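PDB 3A5P: haemagglutinin I from Physarum polycephalum, which probably binds carbohydrate as a small lectin that agglutinates red blood cells, built on a minimal form of the legume lectin fold. Local coordinates for residues A[2-6]-A[24-30]; A[16-20]-A[31-35]; A[60-66]-A[96-101]. All blocks are in the same frame, centred on the assembly; numbering follows the deposited sequence. Where two conformers were deposited one is given.

Contact 1. Residues A[2-6]-A[24-30]; sequences VWSVQ and NSSTVPR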
loop_
_atom_site.group_PDB
_atom_site.type_symbol
_atom_site.label_atom_id
_atom_site.label_comp_id
_atom_site.label_asym_id
_atom_site.label_seq_id
_atom_site.Cartn_x
_atom_site.Cartn_y
_atom_site.Cartn_z
ATOM N N VAL A 2 6.249 17.857 10.477
ATOM C CA VAL A 2 5.307 16.687 10.452
ATOM C C VAL A 2 4.083 17.028 9.605
ATOM O O VAL A 2 3.784 18.204 9.356
ATOM C CB VAL A 2 4.888 16.195 11.866
ATOM C CG1 VAL A 2 6.095 15.561 12.628
ATOM C CG2 VAL A 2 4.234 17.326 12.689
ATOM N N TRP A 3 3.393 15.989 9.135
ATOM C CA TRP A 3 2.334 16.175 8.144
ATOM C C TRP A 3 1.287 15.088 8.276
ATOM O O TRP A 3 1.563 13.973 8.779
ATOM C CB TRP A 3 2.907 16.205 6.715
ATOM C CG TRP A 3 3.867 15.061 6.479
ATOM C CD1 TRP A 3 5.201 15.033 6.799
ATOM C CD2 TRP A 3 3.557 13.779 5.938
ATOM N NE1 TRP A 3 5.735 13.814 6.485
ATOM C CE2 TRP A 3 4.759 13.032 5.926
ATOM C CE3 TRP A 3 2.381 13.186 5.435
ATOM C CZ2 TRP A 3 4.822 11.716 5.472
ATOM C CZ3 TRP A 3 2.450 11.883 4.963
ATOM C CH2 TRP A 3 3.669 11.156 4.990
ATOM N N SER A 4 0.077 15.448 7.858
ATOM C CA SER A 4 -1.057 14.532 7.806
ATOM C C SER A 4 -1.486 14.359 6.350
ATOM O O SER A 4 -0.987 15.071 5.462
ATOM C CB SER A 4 -2.212 15.072 8.652
ATOM O OG SER A 4 -2.725 16.267 8.079
ATOM N N VAL A 5 -2.401 13.410 6.116
ATOM C CA VAL A 5 -2.984 13.201 4.795
ATOM C C VAL A 5 -4.511 13.271 4.934
ATOM O O VAL A 5 -5.107 12.571 5.783
ATOM C CB VAL A 5 -2.581 11.841 4.152
ATOM C CG1 VAL A 5 -3.227 11.698 2.769
ATOM C CG2 VAL A 5 -1.050 11.720 4.029
ATOM N N GLN A 6 -5.126 14.137 4.125
ATOM C CA GLN A 6 -6.592 14.259 4.056
ATOM C C GLN A 6 -7.078 13.642 2.757
ATOM O O GLN A 6 -6.454 13.803 1.721
ATOM C CB GLN A 6 -7.006 15.722 4.080
ATOM C CG GLN A 6 -6.937 16.339 5.466
ATOM C CD GLN A 6 -8.101 15.893 6.321
ATOM O OE1 GLN A 6 -9.271 15.920 5.880
ATOM N NE2 GLN A 6 -7.803 15.458 7.534
ATOM N N ASN A 24 -3.058 10.726 11.921
ATOM C CA ASN A 24 -1.785 11.210 12.479
ATOM C C ASN A 24 -1.163 12.369 11.709
ATOM O O ASN A 24 -1.315 12.471 10.487
ATOM C CB ASN A 24 -0.766 10.059 12.514
ATOM C CG ASN A 24 0.325 10.234 13.574
ATOM O OD1 ASN A 24 0.488 11.296 14.195
ATOM N ND2 ASN A 24 1.105 9.163 13.770
ATOM N N SER A 25 -0.461 13.233 12.451
ATOM C CA SER A 25 0.430 14.224 11.868
ATOM C C SER A 25 1.840 13.844 12.322
ATOM O O SER A 25 2.181 13.989 13.491
ATOM C CB SER A 25 0.040 15.638 12.316
ATOM O OG SER A 25 -1.235 15.993 11.805
ATOM N N SER A 26 2.641 13.340 11.391
ATOM C CA SER A 26 3.840 12.596 11.743
ATOM C C SER A 26 4.885 12.655 10.640
ATOM O O SER A 26 4.691 13.336 9.639
ATOM C CB SER A 26 3.418 11.123 11.990
ATOM O OG SER A 26 4.512 10.286 12.347
ATOM N N THR A 27 5.990 11.931 10.843
ATOM C CA THR A 27 7.017 11.701 9.811
ATOM C C THR A 27 6.850 10.361 9.074
ATOM O O THR A 27 7.437 10.173 8.008
ATOM C CB THR A 27 8.408 11.632 10.465
ATOM O OG1 THR A 27 8.386 10.606 11.467
ATOM C CG2 THR A 27 8.748 12.940 11.125
ATOM N N VAL A 28 6.063 9.445 9.649
ATOM C CA VAL A 28 6.009 8.034 9.201
ATOM C C VAL A 28 5.300 7.935 7.846
ATOM O O VAL A 28 4.508 8.829 7.494
ATOM C CB VAL A 28 5.321 7.091 10.245
ATOM C CG1 VAL A 28 6.036 7.141 11.620
ATOM C CG2 VAL A 28 3.833 7.423 10.424
ATOM N N PRO A 29 5.602 6.879 7.066
ATOM C CA PRO A 29 4.851 6.695 5.819
ATOM C C PRO A 29 3.336 6.551 6.021
ATOM O O PRO A 29 2.875 6.010 7.044
ATOM C CB PRO A 29 5.438 5.399 5.242
ATOM C CG PRO A 29 6.884 5.380 5.798
ATOM C CD PRO A 29 6.651 5.844 7.228
ATOM N N ARG A 30 2.584 7.064 5.054
ATOM C CA ARG A 30 1.134 6.919 5.013
ATOM C C ARG A 30 0.729 6.360 3.654
ATOM O O ARG A 30 1.351 6.664 2.628
ATOM C CB ARG A 30 0.455 8.284 5.234
ATOM C CG ARG A 30 -0.209 8.481 6.605
ATOM C CD ARG A 30 0.747 8.283 7.772
ATOM N NE ARG A 30 1.830 9.263 7.838
ATOM C CZ ARG A 30 1.702 10.506 8.316
ATOM N NH1 ARG A 30 0.516 10.955 8.701
ATOM N NH2 ARG A 30 2.760 11.322 8.364
HETATM O O HOH W 1 -1.215 18.052 9.840
HETATM O O HOH W 2 -3.330 11.714 8.343
#
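R30 reaches back from the end of segment 24-30 to the strand that opens the chain. Its chi1 sits between wells at -107°, and chi2 and chi3 are both p, so the side chain curls round and lays its guanidinium flat on the W3 indole: the planes are 24° apart, and CZ is 4.0 Å from the centroid of the six-membered ring, a cation-pi stack. The same group donates to the W3 carbonyl, NH2 to O at 2.9 Å and NH1 to O at 3.2 Å, while R30 NE holds V28 O at 2.7 Å. W3, with chi1 p, starts away from the loop, yet its ring swings under the arginine, and its NE1 is hydrogen-bonded to E44. In this beta-sandwich of legume lectin type, the contact lays the 24-30 connection along the edge strand 3-10 through a single antiparallel bridge, with W3 N to S26 O at 3.0 Å and S26 N to W3 O at 2.9 Å. S26 (chi1 t) accepts through OG from V28 N at 3.2 Å, forming an ST turn. S4 (p) and S25 (m) share a water, 2.9 Å from S4 OG and 2.8 Å from S25 OG.

Contact 2. Residues A[16-20]-A[31-35]; sequences NLALY and YVTVT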
loop_
_atom_site.group_PDB
_atom_site.type_symbol
_atom_site.label_atom_id
_atom_site.label_comp_id
_atom_site.label_asym_id
_atom_site.label_seq_id
_atom_site.Cartn_x
_atom_site.Cartn_y
_atom_site.Cartn_z
ATOM N N ASN A 16 -14.168 1.683 -0.563
ATOM C CA ASN A 16 -13.026 1.241 -1.368
ATOM C C ASN A 16 -11.789 2.082 -1.110
ATOM O O ASN A 16 -10.668 1.638 -1.390
ATOM C CB ASN A 16 -13.329 1.256 -2.868
ATOM C CG ASN A 16 -14.326 0.171 -3.270
ATOM O OD1 ASN A 16 -14.269 -0.944 -2.767
ATOM N ND2 ASN A 16 -15.233 0.500 -4.187
ATOM N N LEU A 17 -12.002 3.285 -0.587
ATOM C CA LEU A 17 -10.937 4.272 -0.405
ATOM C C LEU A 17 -10.644 4.434 1.086
ATOM O O LEU A 17 -11.564 4.664 1.887
ATOM C CB LEU A 17 -11.336 5.625 -1.011
ATOM C CG LEU A 17 -10.513 6.876 -0.637
ATOM C CD1 LEU A 17 -9.060 6.751 -1.135
ATOM C CD2 LEU A 17 -11.164 8.140 -1.173
ATOM N N ALA A 18 -9.373 4.273 1.459
ATOM C CA ALA A 18 -8.978 4.459 2.857
ATOM C C ALA A 18 -7.512 4.846 3.031
ATOM O O ALA A 18 -6.651 4.474 2.233
ATOM C CB ALA A 18 -9.263 3.201 3.667
ATOM N N LEU A 19 -7.242 5.540 4.126
ATOM C CA LEU A 19 -5.870 5.873 4.530
ATOM C C LEU A 19 -5.429 4.968 5.690
ATOM O O LEU A 19 -6.186 4.779 6.654
ATOM C CB LEU A 19 -5.819 7.332 4.985
ATOM C CG LEU A 19 -4.523 7.882 5.602
ATOM C CD1 LEU A 19 -3.417 8.036 4.560
ATOM C CD2 LEU A 19 -4.823 9.230 6.297
ATOM N N TYR A 20 -4.210 4.432 5.589
ATOM C CA TYR A 20 -3.551 3.665 6.670
ATOM C C TYR A 20 -2.085 4.115 6.859
ATOM O O TYR A 20 -1.335 4.237 5.880
ATOM C CB TYR A 20 -3.537 2.164 6.357
ATOM C CG TYR A 20 -4.915 1.588 6.129
ATOM C CD1 TYR A 20 -5.794 1.410 7.196
ATOM C CD2 TYR A 20 -5.357 1.279 4.846
ATOM C CE1 TYR A 20 -7.088 0.925 7.004
ATOM C CE2 TYR A 20 -6.652 0.760 4.640
ATOM C CZ TYR A 20 -7.501 0.582 5.718
ATOM O OH TYR A 20 -8.793 0.112 5.542
ATOM N N TYR A 31 -0.332 5.566 3.644
ATOM C CA TYR A 31 -0.686 4.791 2.448
ATOM C C TYR A 31 -2.138 5.063 2.150
ATOM O O TYR A 31 -3.007 4.822 3.007
ATOM C CB TYR A 31 -0.447 3.297 2.720
ATOM C CG TYR A 31 0.993 2.980 3.078
ATOM C CD1 TYR A 31 1.933 2.711 2.079
ATOM C CD2 TYR A 31 1.423 2.986 4.400
ATOM C CE1 TYR A 31 3.250 2.435 2.384
ATOM C CE2 TYR A 31 2.766 2.718 4.727
ATOM C CZ TYR A 31 3.666 2.433 3.710
ATOM O OH TYR A 31 4.981 2.169 4.018
ATOM N N VAL A 32 -2.409 5.610 0.966
ATOM C CA VAL A 32 -3.795 5.768 0.527
ATOM C C VAL A 32 -4.123 4.613 -0.408
ATOM O O VAL A 32 -3.474 4.440 -1.453
ATOM C CB VAL A 32 -4.077 7.137 -0.156
ATOM C CG1 VAL A 32 -5.519 7.187 -0.654
ATOM C CG2 VAL A 32 -3.856 8.255 0.839
ATOM N N THR A 33 -5.127 3.833 -0.014
ATOM C CA THR A 33 -5.459 2.599 -0.702
ATOM C C THR A 33 -6.814 2.715 -1.387
ATOM O O THR A 33 -7.733 3.316 -0.840
ATOM C CB THR A 33 -5.481 1.389 0.274
ATOM O OG1 THR A 33 -6.455 1.620 1.322
ATOM C CG2 THR A 33 -4.057 1.154 0.858
ATOM N N VAL A 34 -6.910 2.166 -2.595
ATOM C CA VAL A 34 -8.183 2.123 -3.344
ATOM C C VAL A 34 -8.267 0.722 -3.921
ATOM O O VAL A 34 -7.367 0.289 -4.673
ATOM C CB VAL A 34 -8.226 3.160 -4.522
ATOM C CG1 VAL A 34 -9.598 3.102 -5.241
ATOM C CG2 VAL A 34 -7.932 4.574 -4.031
ATOM N N THR A 35 -9.326 0.006 -3.562
ATOM C CA THR A 35 -9.464 -1.390 -3.952
ATOM C C THR A 35 -9.309 -1.536 -5.458
ATOM O O THR A 35 -9.988 -0.823 -6.233
ATOM C CB THR A 35 -10.837 -1.909 -3.529
ATOM O OG1 THR A 35 -10.908 -1.933 -2.096
ATOM C CG2 THR A 35 -11.085 -3.309 -4.108
HETATM O O HOH W 3 -9.060 0.852 0.683
HETATM O O HOH W 4 -13.094 -2.976 -1.046
#
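L17, L19, V32 and V34 form the apolar face of this antiparallel strand pair. L17 CD1 lies 3.6 Å from V32 CG1 and 3.8 Å from V34 CG2, and L19 CD1 is 3.8 Å from V32 CG2. They pack into the interior of the sandwich, where L17, V32 and V34 meet F80 of the facing sheet. Beneath these side chains the two backbones pair in register: L17-V34 and L19-V32 are non-hydrogen-bonded pairs, whereas A18-T33 and Y20-Y31 are hydrogen-bonded, with T33 N to A18 O at 2.8 Å and Y20 N to Y31 O at 2.9 Å. A18, Y20, Y31 and T33 point to the other face. There T33 OG1 nears the edge of the Y20 ring, 3.4 Å from CE2, and Y20 stacks on Y20 of the second subunit. At the far end T35 N donates to N16 O at 3.0 Å, and a water links N16 OD1 (2.9 Å) with T35 OG1 (2.6 Å). The alternation of residues thus gives the hairpin two chemistries, an aliphatic side closing the core and a side dominated by tyrosine and threonine, with A18 among them, that meets the partner subunit.

Contact 3. Residues A[60-66]-A[96-101]; sequences NGDDRAF and QHLTLK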
loop_
_atom_site.group_PDB
_atom_site.type_symbol
_atom_site.label_atom_id
_atom_site.label_comp_id
_atom_site.label_asym_id
_atom_site.label_seq_id
_atom_site.Cartn_x
_atom_site.Cartn_y
_atom_site.Cartn_z
ATOM N N ASN A 60 3.558 6.423 -6.600
ATOM C CA ASN A 60 2.366 5.815 -7.196
ATOM C C ASN A 60 2.711 4.347 -7.478
ATOM O O ASN A 60 3.388 4.025 -8.466
ATOM C CB ASN A 60 1.965 6.589 -8.459
ATOM C CG ASN A 60 0.597 6.184 -9.000
ATOM O OD1 ASN A 60 -0.113 5.354 -8.411
ATOM N ND2 ASN A 60 0.230 6.766 -10.138
ATOM N N GLY A 61 2.282 3.452 -6.580
ATOM C CA GLY A 61 2.774 2.077 -6.616
ATOM C C GLY A 61 4.280 2.131 -6.403
ATOM O O GLY A 61 4.753 2.756 -5.426
ATOM N N ASP A 62 5.020 1.507 -7.325
ATOM C CA ASP A 62 6.488 1.408 -7.254
ATOM C C ASP A 62 7.171 2.758 -7.493
ATOM O O ASP A 62 8.259 3.020 -6.982
ATOM C CB ASP A 62 7.024 0.459 -8.352
ATOM C CG ASP A 62 6.888 -1.038 -8.021
ATOM O OD1 ASP A 62 5.885 -1.497 -7.488
ATOM O OD2 ASP A 62 7.806 -1.803 -8.382
ATOM N N ASP A 63 6.537 3.593 -8.300
ATOM C CA ASP A 63 7.231 4.710 -8.941
ATOM C C ASP A 63 7.083 6.060 -8.249
ATOM O O ASP A 63 6.004 6.439 -7.791
ATOM C CB ASP A 63 6.796 4.812 -10.387
ATOM C CG ASP A 63 7.036 3.521 -11.146
ATOM O OD1 ASP A 63 8.117 2.877 -10.981
ATOM O OD2 ASP A 63 6.126 3.148 -11.891
ATOM N N ARG A 64 8.187 6.790 -8.189
ATOM C CA ARG A 64 8.133 8.123 -7.633
ATOM C C ARG A 64 7.296 9.008 -8.554
ATOM O O ARG A 64 7.598 9.156 -9.748
ATOM C CB ARG A 64 9.523 8.680 -7.412
ATOM C CG ARG A 64 9.502 9.879 -6.506
ATOM C CD ARG A 64 10.803 10.567 -6.558
ATOM N NE ARG A 64 11.711 10.078 -5.542
ATOM C CZ ARG A 64 12.237 10.835 -4.595
ATOM N NH1 ARG A 64 11.933 12.115 -4.531
ATOM N NH2 ARG A 64 13.077 10.310 -3.722
ATOM N N ALA A 65 6.214 9.548 -8.001
ATOM C CA ALA A 65 5.282 10.386 -8.753
ATOM C C ALA A 65 5.747 11.851 -8.750
ATOM O O ALA A 65 5.944 12.455 -9.821
ATOM C CB ALA A 65 3.876 10.256 -8.176
ATOM N N PHE A 66 5.934 12.408 -7.556
ATOM C CA PHE A 66 6.383 13.801 -7.364
ATOM C C PHE A 66 6.638 14.063 -5.897
ATOM O O PHE A 66 6.357 13.203 -5.052
ATOM C CB PHE A 66 5.365 14.838 -7.908
ATOM C CG PHE A 66 3.911 14.474 -7.671
ATOM C CD1 PHE A 66 3.333 14.605 -6.400
ATOM C CD2 PHE A 66 3.119 13.992 -8.722
ATOM C CE1 PHE A 66 1.981 14.257 -6.181
ATOM C CE2 PHE A 66 1.771 13.640 -8.512
ATOM C CZ PHE A 66 1.206 13.784 -7.239
ATOM N N GLN A 96 -0.733 18.636 -7.772
ATOM C CA GLN A 96 -0.162 17.731 -8.763
ATOM C C GLN A 96 -1.093 16.549 -8.979
ATOM O O GLN A 96 -1.718 16.067 -8.035
ATOM C CB GLN A 96 1.224 17.294 -8.313
ATOM C CG GLN A 96 2.163 18.506 -8.201
ATOM C CD GLN A 96 3.571 18.121 -7.947
ATOM O OE1 GLN A 96 4.276 17.667 -8.850
ATOM N NE2 GLN A 96 4.007 18.291 -6.702
ATOM N N HIS A 97 -1.194 16.111 -10.228
ATOM C CA HIS A 97 -2.113 15.063 -10.604
ATOM C C HIS A 97 -1.386 13.733 -10.816
ATOM O O HIS A 97 -0.258 13.709 -11.308
ATOM C CB HIS A 97 -2.828 15.483 -11.896
ATOM C CG HIS A 97 -3.731 14.439 -12.466
ATOM N ND1 HIS A 97 -3.311 13.539 -13.425
ATOM C CD2 HIS A 97 -5.040 14.173 -12.243
ATOM C CE1 HIS A 97 -4.321 12.752 -13.755
ATOM N NE2 HIS A 97 -5.381 13.110 -13.044
ATOM N N LEU A 98 -2.048 12.633 -10.451
ATOM C CA LEU A 98 -1.667 11.300 -10.914
ATOM C C LEU A 98 -2.929 10.493 -11.220
ATOM O O LEU A 98 -4.057 10.895 -10.884
ATOM C CB LEU A 98 -0.778 10.567 -9.875
ATOM C CG LEU A 98 -1.349 10.298 -8.462
ATOM C CD1 LEU A 98 -2.261 9.051 -8.419
ATOM C CD2 LEU A 98 -0.242 10.164 -7.365
ATOM N N THR A 99 -2.719 9.354 -11.859
ATOM C CA THR A 99 -3.798 8.409 -12.077
ATOM C C THR A 99 -3.444 7.082 -11.467
ATOM O O THR A 99 -2.307 6.581 -11.604
ATOM C CB THR A 99 -4.146 8.209 -13.557
ATOM O OG1 THR A 99 -2.952 7.941 -14.303
ATOM C CG2 THR A 99 -4.823 9.439 -14.092
ATOM N N LEU A 100 -4.427 6.535 -10.753
ATOM C CA LEU A 100 -4.317 5.234 -10.097
ATOM C C LEU A 100 -3.889 4.162 -11.089
ATOM O O LEU A 100 -4.326 4.175 -12.250
ATOM C CB LEU A 100 -5.662 4.846 -9.470
ATOM C CG LEU A 100 -6.119 5.734 -8.299
ATOM C CD1 LEU A 100 -7.516 5.301 -7.776
ATOM C CD2 LEU A 100 -5.084 5.770 -7.166
ATOM N N LYS A 101 -3.061 3.237 -10.627
ATOM C CA LYS A 101 -2.575 2.141 -11.465
ATOM C C LYS A 101 -3.289 0.860 -11.095
ATOM O O LYS A 101 -3.224 0.414 -9.936
ATOM C CB LYS A 101 -1.068 1.982 -11.276
ATOM C CG LYS A 101 -0.300 3.137 -11.849
ATOM C CD LYS A 101 0.919 3.474 -11.007
ATOM C CE LYS A 101 1.987 2.440 -11.111
ATOM N NZ LYS A 101 3.317 3.084 -10.987
HETATM O O HOH W 5 -2.134 3.513 -8.030
HETATM O O HOH W 6 4.552 4.981 -12.621
#
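The ammonium group of K101 is held at the turn between strands 54-60 and 63-70. Its NZ donates to N60 O at 2.7 Å and makes a salt bridge with D63 OD2 at 3.0 Å, whose direct hydrogen bond is weak; a water 2.5 Å from D63 OD2 and 2.8 Å from K101 NZ spans the same pair. D62 of the second subunit also forms a salt bridge with this lysine, so the charge is shared across the dimer interface. N60 adds a hydrogen bond from ND2 to T99 O, 2.9 Å, and its OD1 reaches K101 N through another water, 2.8 Å from each. The turn itself, N60 to D63, is type II', with G61 at positive phi; a CB there would sit tightly against K101 CE.

Away from this polar end the segments meet through side chains, since the strand axes stay 8.1 Å apart. F66 CZ packs on L98 CD2 at 3.9 Å, and A65 CB lies 4.2 Å from the same atom. Q96 CB sits 3.5 Å from the F66 ring centroid and only 6° off the normal, a CH-pi contact. A65 and F66 together lie opposite V58 on the neighbouring strand, a classic beta bulge. Strands 63-70 and 96-99 are edges of different sheets within the chain, so F66 and L98 close one margin of a two-sheet beta-sandwich, the architecture of the legume lectin fold.

From the N terminus, the 24-30 connection returns to strand 3-10, closing contact 1. Contact 2 opens inside that span and closes beyond it, at 31-35, so the two cross; they touch where L19 packs on V5 and R30. Contact 3 follows in series, its second segment bringing the chain's last strand back to 60-66. It meets contact 2 through V34 and L100, but lies about 9 Å from contact 1 at the nearest atoms. Contact 2 pairs strands within one sheet; contact 1 ties the loop leading into strand 30-34 of that sheet to edge strand 3-10 of the other, and contact 3 joins edge strands of both. All three touch the second subunit, contact 1 through P29 alone.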